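Local coordinates for protein Xaa-Pro dipeptidase (PDB 1WY2) that probably splits dipeptides that carry a C-terminal proline behind a nonpolar residue, working as a metal-dependent homodimeric peptidase of the M24B family, at residues I12-A26 against L40-A52. Numbering follows the deposited sequence.
Sequences IEFMDKNSIDAVLIA and LAGGYILITGESA
Val23 with Ile47 and Ile25 with Ile45 each exchange two backbone hydrogen bonds, and the axes of strands 22-25 and 44-48, at 164° and 4.7 Å apart, establish antiparallel pairing. Leu24 with Leu46 is the non-hydrogen-bonded pair between them. A water extends the pairing beyond Val23, donating to Asp21 O and accepting from Gly49 N at 2.8 Å. On the sheet face of Val23, Ile25, Ile45 and Ile47, CG2 of Ile47 stands anti to its backbone N, which turns this methyl to helix 12-17: CG1 of Ile12 meets it at 3.7 Å and Met15 SD at 4.0 Å. Met15 bends at its last torsion (chi3 54°), bringing CE to 3.7 Å from Ile47 O, while Ile12 CD1 ends 3.5 Å from Thr48 O, at the turn that follows the strand. An alanine in place of Ile12 would lack CG1, CG2 and CD1, and would probably leave a gap beside Ile47 CG2 and the turn after Thr48. On the other face, Leu24 CD1 packs at 3.7 Å against Tyr44 CB, the two side chains running alongside each other; Ala26 CB approaches the ring obliquely, 3.7 Å from CD2, and Phe81 and Phe101 also meet this ring. With helices 6-17 and 28-35 on one face and 78-85 on the other, the strands form the central pair of a mixed sheet sandwiched between helices, an alpha/beta/alpha architecture, as expected of the creatinase/prolidase N-terminal domain.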
# COMPACT_ATOMS: atom_id res chain seq x y z
N ILE A 12 -6.74 11.37 25.41
CA ILE A 12 -7.47 12.44 26.09
C ILE A 12 -6.52 13.21 27.02
O ILE A 12 -6.62 14.43 27.14
CB ILE A 12 -8.66 11.89 26.91
CG1 ILE A 12 -9.75 11.40 25.94
CG2 ILE A 12 -9.21 12.96 27.85
CD1 ILE A 12 -10.89 10.65 26.61
N GLU A 13 -5.60 12.50 27.67
CA GLU A 13 -4.64 13.14 28.56
C GLU A 13 -3.80 14.12 27.75
O GLU A 13 -3.63 15.28 28.12
CB GLU A 13 -3.73 12.09 29.20
CG GLU A 13 -2.57 12.69 30.00
CD GLU A 13 -1.72 11.63 30.67
OE1 GLU A 13 -1.22 10.72 29.97
OE2 GLU A 13 -1.54 11.71 31.91
N PHE A 14 -3.27 13.64 26.62
CA PHE A 14 -2.46 14.47 25.74
C PHE A 14 -3.26 15.68 25.29
O PHE A 14 -2.74 16.80 25.25
CB PHE A 14 -2.01 13.65 24.53
CG PHE A 14 -1.11 14.40 23.58
CD1 PHE A 14 -1.65 15.11 22.52
CD2 PHE A 14 0.27 14.39 23.76
CE1 PHE A 14 -0.82 15.82 21.63
CE2 PHE A 14 1.10 15.10 22.88
CZ PHE A 14 0.55 15.81 21.82
N MET A 15 -4.53 15.46 24.95
CA MET A 15 -5.41 16.54 24.51
C MET A 15 -5.51 17.66 25.53
O MET A 15 -5.33 18.84 25.20
CB MET A 15 -6.82 16.01 24.25
CG MET A 15 -6.98 15.20 22.98
SD MET A 15 -8.60 14.42 22.92
CE MET A 15 -9.65 15.82 23.15
N ASP A 16 -5.79 17.30 26.78
CA ASP A 16 -5.93 18.30 27.83
C ASP A 16 -4.65 19.08 28.07
O ASP A 16 -4.67 20.30 28.22
CB ASP A 16 -6.39 17.65 29.14
CG ASP A 16 -7.74 17.00 29.03
OD1 ASP A 16 -8.63 17.59 28.37
OD2 ASP A 16 -7.93 15.91 29.60
N LYS A 17 -3.53 18.37 28.11
CA LYS A 17 -2.24 19.00 28.36
C LYS A 17 -1.76 19.89 27.21
O LYS A 17 -0.91 20.76 27.41
CB LYS A 17 -1.19 17.93 28.65
CG LYS A 17 -1.50 17.11 29.89
CD LYS A 17 -0.40 16.11 30.18
CE LYS A 17 -0.69 15.35 31.47
NZ LYS A 17 -0.83 16.28 32.63
N ASN A 18 -2.32 19.69 26.02
CA ASN A 18 -1.93 20.47 24.85
C ASN A 18 -3.03 21.40 24.35
O ASN A 18 -2.97 21.90 23.23
CB ASN A 18 -1.47 19.53 23.73
CG ASN A 18 -0.13 18.89 24.03
OD1 ASN A 18 0.93 19.44 23.71
ND2 ASN A 18 -0.15 17.72 24.66
N SER A 19 -4.04 21.62 25.18
CA SER A 19 -5.16 22.49 24.84
C SER A 19 -5.82 22.11 23.52
O SER A 19 -6.09 22.96 22.67
CB SER A 19 -4.69 23.95 24.77
OG SER A 19 -4.14 24.37 26.01
N ILE A 20 -6.07 20.81 23.35
CA ILE A 20 -6.72 20.31 22.14
C ILE A 20 -8.15 19.93 22.51
O ILE A 20 -8.38 19.26 23.52
CB ILE A 20 -5.99 19.08 21.58
CG1 ILE A 20 -4.58 19.48 21.12
CG2 ILE A 20 -6.79 18.47 20.44
CD1 ILE A 20 -3.71 18.31 20.69
N ASP A 21 -9.11 20.35 21.69
CA ASP A 21 -10.52 20.07 21.96
C ASP A 21 -11.00 18.69 21.54
O ASP A 21 -11.86 18.10 22.20
CB ASP A 21 -11.39 21.16 21.32
CG ASP A 21 -11.05 22.54 21.83
OD1 ASP A 21 -11.17 22.76 23.06
OD2 ASP A 21 -10.66 23.41 21.02
N ALA A 22 -10.46 18.18 20.44
CA ALA A 22 -10.85 16.87 19.95
C ALA A 22 -9.73 16.29 19.09
O ALA A 22 -8.89 17.03 18.59
CB ALA A 22 -12.13 16.97 19.13
N VAL A 23 -9.73 14.97 18.93
CA VAL A 23 -8.73 14.31 18.12
C VAL A 23 -9.38 13.43 17.06
O VAL A 23 -10.35 12.73 17.33
CB VAL A 23 -7.79 13.44 18.99
CG1 VAL A 23 -6.96 12.50 18.10
CG2 VAL A 23 -6.87 14.33 19.80
N LEU A 24 -8.83 13.48 15.85
CA LEU A 24 -9.32 12.69 14.74
C LEU A 24 -8.26 11.67 14.34
O LEU A 24 -7.13 12.04 14.05
CB LEU A 24 -9.64 13.59 13.55
CG LEU A 24 -10.05 12.87 12.25
CD1 LEU A 24 -11.32 12.08 12.48
CD2 LEU A 24 -10.25 13.90 11.14
N ILE A 25 -8.63 10.39 14.33
CA ILE A 25 -7.72 9.31 13.95
C ILE A 25 -8.28 8.69 12.66
O ILE A 25 -9.41 8.20 12.65
CB ILE A 25 -7.65 8.22 15.05
CG1 ILE A 25 -7.13 8.83 16.35
CG2 ILE A 25 -6.74 7.07 14.60
CD1 ILE A 25 -5.71 9.38 16.26
N ALA A 26 -7.48 8.70 11.59
CA ALA A 26 -7.93 8.16 10.31
C ALA A 26 -7.04 7.12 9.63
O ALA A 26 -7.49 6.40 8.75
CB ALA A 26 -8.18 9.31 9.34
N LEU A 40 -12.05 -0.95 5.74
CA LEU A 40 -11.32 -0.88 4.47
C LEU A 40 -11.51 0.48 3.81
O LEU A 40 -10.58 1.12 3.33
CB LEU A 40 -11.84 -1.97 3.53
CG LEU A 40 -11.64 -3.38 4.08
CD1 LEU A 40 -12.62 -3.71 5.21
CD2 LEU A 40 -11.83 -4.46 3.02
N ALA A 41 -12.78 0.89 3.76
CA ALA A 41 -13.08 2.25 3.35
C ALA A 41 -12.62 3.23 4.43
O ALA A 41 -11.73 2.97 5.22
CB ALA A 41 -14.59 2.37 3.17
N GLY A 42 -13.25 4.42 4.43
CA GLY A 42 -12.73 5.47 5.30
C GLY A 42 -13.33 5.51 6.72
O GLY A 42 -14.42 6.01 6.96
N GLY A 43 -12.57 4.92 7.67
CA GLY A 43 -13.00 4.96 9.06
C GLY A 43 -12.34 6.12 9.81
O GLY A 43 -11.16 6.41 9.64
N TYR A 44 -13.11 6.82 10.63
CA TYR A 44 -12.59 7.96 11.37
C TYR A 44 -13.01 7.91 12.83
O TYR A 44 -14.20 7.84 13.13
CB TYR A 44 -13.10 9.27 10.77
CG TYR A 44 -12.95 9.37 9.27
CD1 TYR A 44 -13.95 8.91 8.42
CD2 TYR A 44 -11.80 9.91 8.70
CE1 TYR A 44 -13.81 8.98 7.03
CE2 TYR A 44 -11.64 9.99 7.32
CZ TYR A 44 -12.65 9.52 6.49
OH TYR A 44 -12.51 9.59 5.13
N ILE A 45 -12.04 7.95 13.73
CA ILE A 45 -12.34 7.95 15.16
C ILE A 45 -12.27 9.38 15.66
O ILE A 45 -11.28 10.08 15.43
CB ILE A 45 -11.34 7.11 15.97
CG1 ILE A 45 -11.31 5.67 15.47
CG2 ILE A 45 -11.73 7.14 17.45
CD1 ILE A 45 -10.32 4.78 16.19
N LEU A 46 -13.33 9.83 16.33
CA LEU A 46 -13.35 11.18 16.89
C LEU A 46 -13.35 11.03 18.41
O LEU A 46 -14.25 10.42 18.98
CB LEU A 46 -14.59 11.94 16.44
CG LEU A 46 -14.67 13.40 16.92
CD1 LEU A 46 -13.48 14.18 16.38
CD2 LEU A 46 -15.98 14.02 16.45
N ILE A 47 -12.33 11.60 19.05
CA ILE A 47 -12.21 11.52 20.50
C ILE A 47 -12.39 12.89 21.14
O ILE A 47 -11.75 13.87 20.74
CB ILE A 47 -10.81 10.98 20.90
CG1 ILE A 47 -10.64 9.55 20.37
CG2 ILE A 47 -10.65 11.00 22.42
CD1 ILE A 47 -9.22 9.02 20.46
N THR A 48 -13.29 12.96 22.12
CA THR A 48 -13.53 14.20 22.86
C THR A 48 -13.21 13.89 24.32
O THR A 48 -12.87 12.76 24.65
CB THR A 48 -14.99 14.69 22.76
OG1 THR A 48 -15.86 13.75 23.40
CG2 THR A 48 -15.39 14.85 21.31
N GLY A 49 -13.31 14.89 25.19
CA GLY A 49 -12.99 14.67 26.59
C GLY A 49 -13.80 13.61 27.31
O GLY A 49 -13.34 13.04 28.30
N GLU A 50 -15.00 13.32 26.81
CA GLU A 50 -15.86 12.34 27.46
C GLU A 50 -16.44 11.27 26.53
O GLU A 50 -17.31 10.51 26.94
CB GLU A 50 -17.02 13.06 28.17
CG GLU A 50 -16.57 14.03 29.26
CD GLU A 50 -17.73 14.80 29.87
OE1 GLU A 50 -18.89 14.50 29.54
OE2 GLU A 50 -17.47 15.71 30.69
N SER A 51 -15.94 11.21 25.30
CA SER A 51 -16.47 10.23 24.35
C SER A 51 -15.49 9.85 23.25
O SER A 51 -14.54 10.57 22.96
CB SER A 51 -17.74 10.76 23.70
OG SER A 51 -17.45 11.77 22.75
N ALA A 52 -15.73 8.69 22.65
CA ALA A 52 -14.92 8.20 21.54
C ALA A 52 -15.89 7.51 20.59
O ALA A 52 -16.60 6.59 20.99
CB ALA A 52 -13.86 7.22 22.04
O HOH W 1 -13.46 17.58 24.51
O HOH W 2 -9.84 7.06 7.19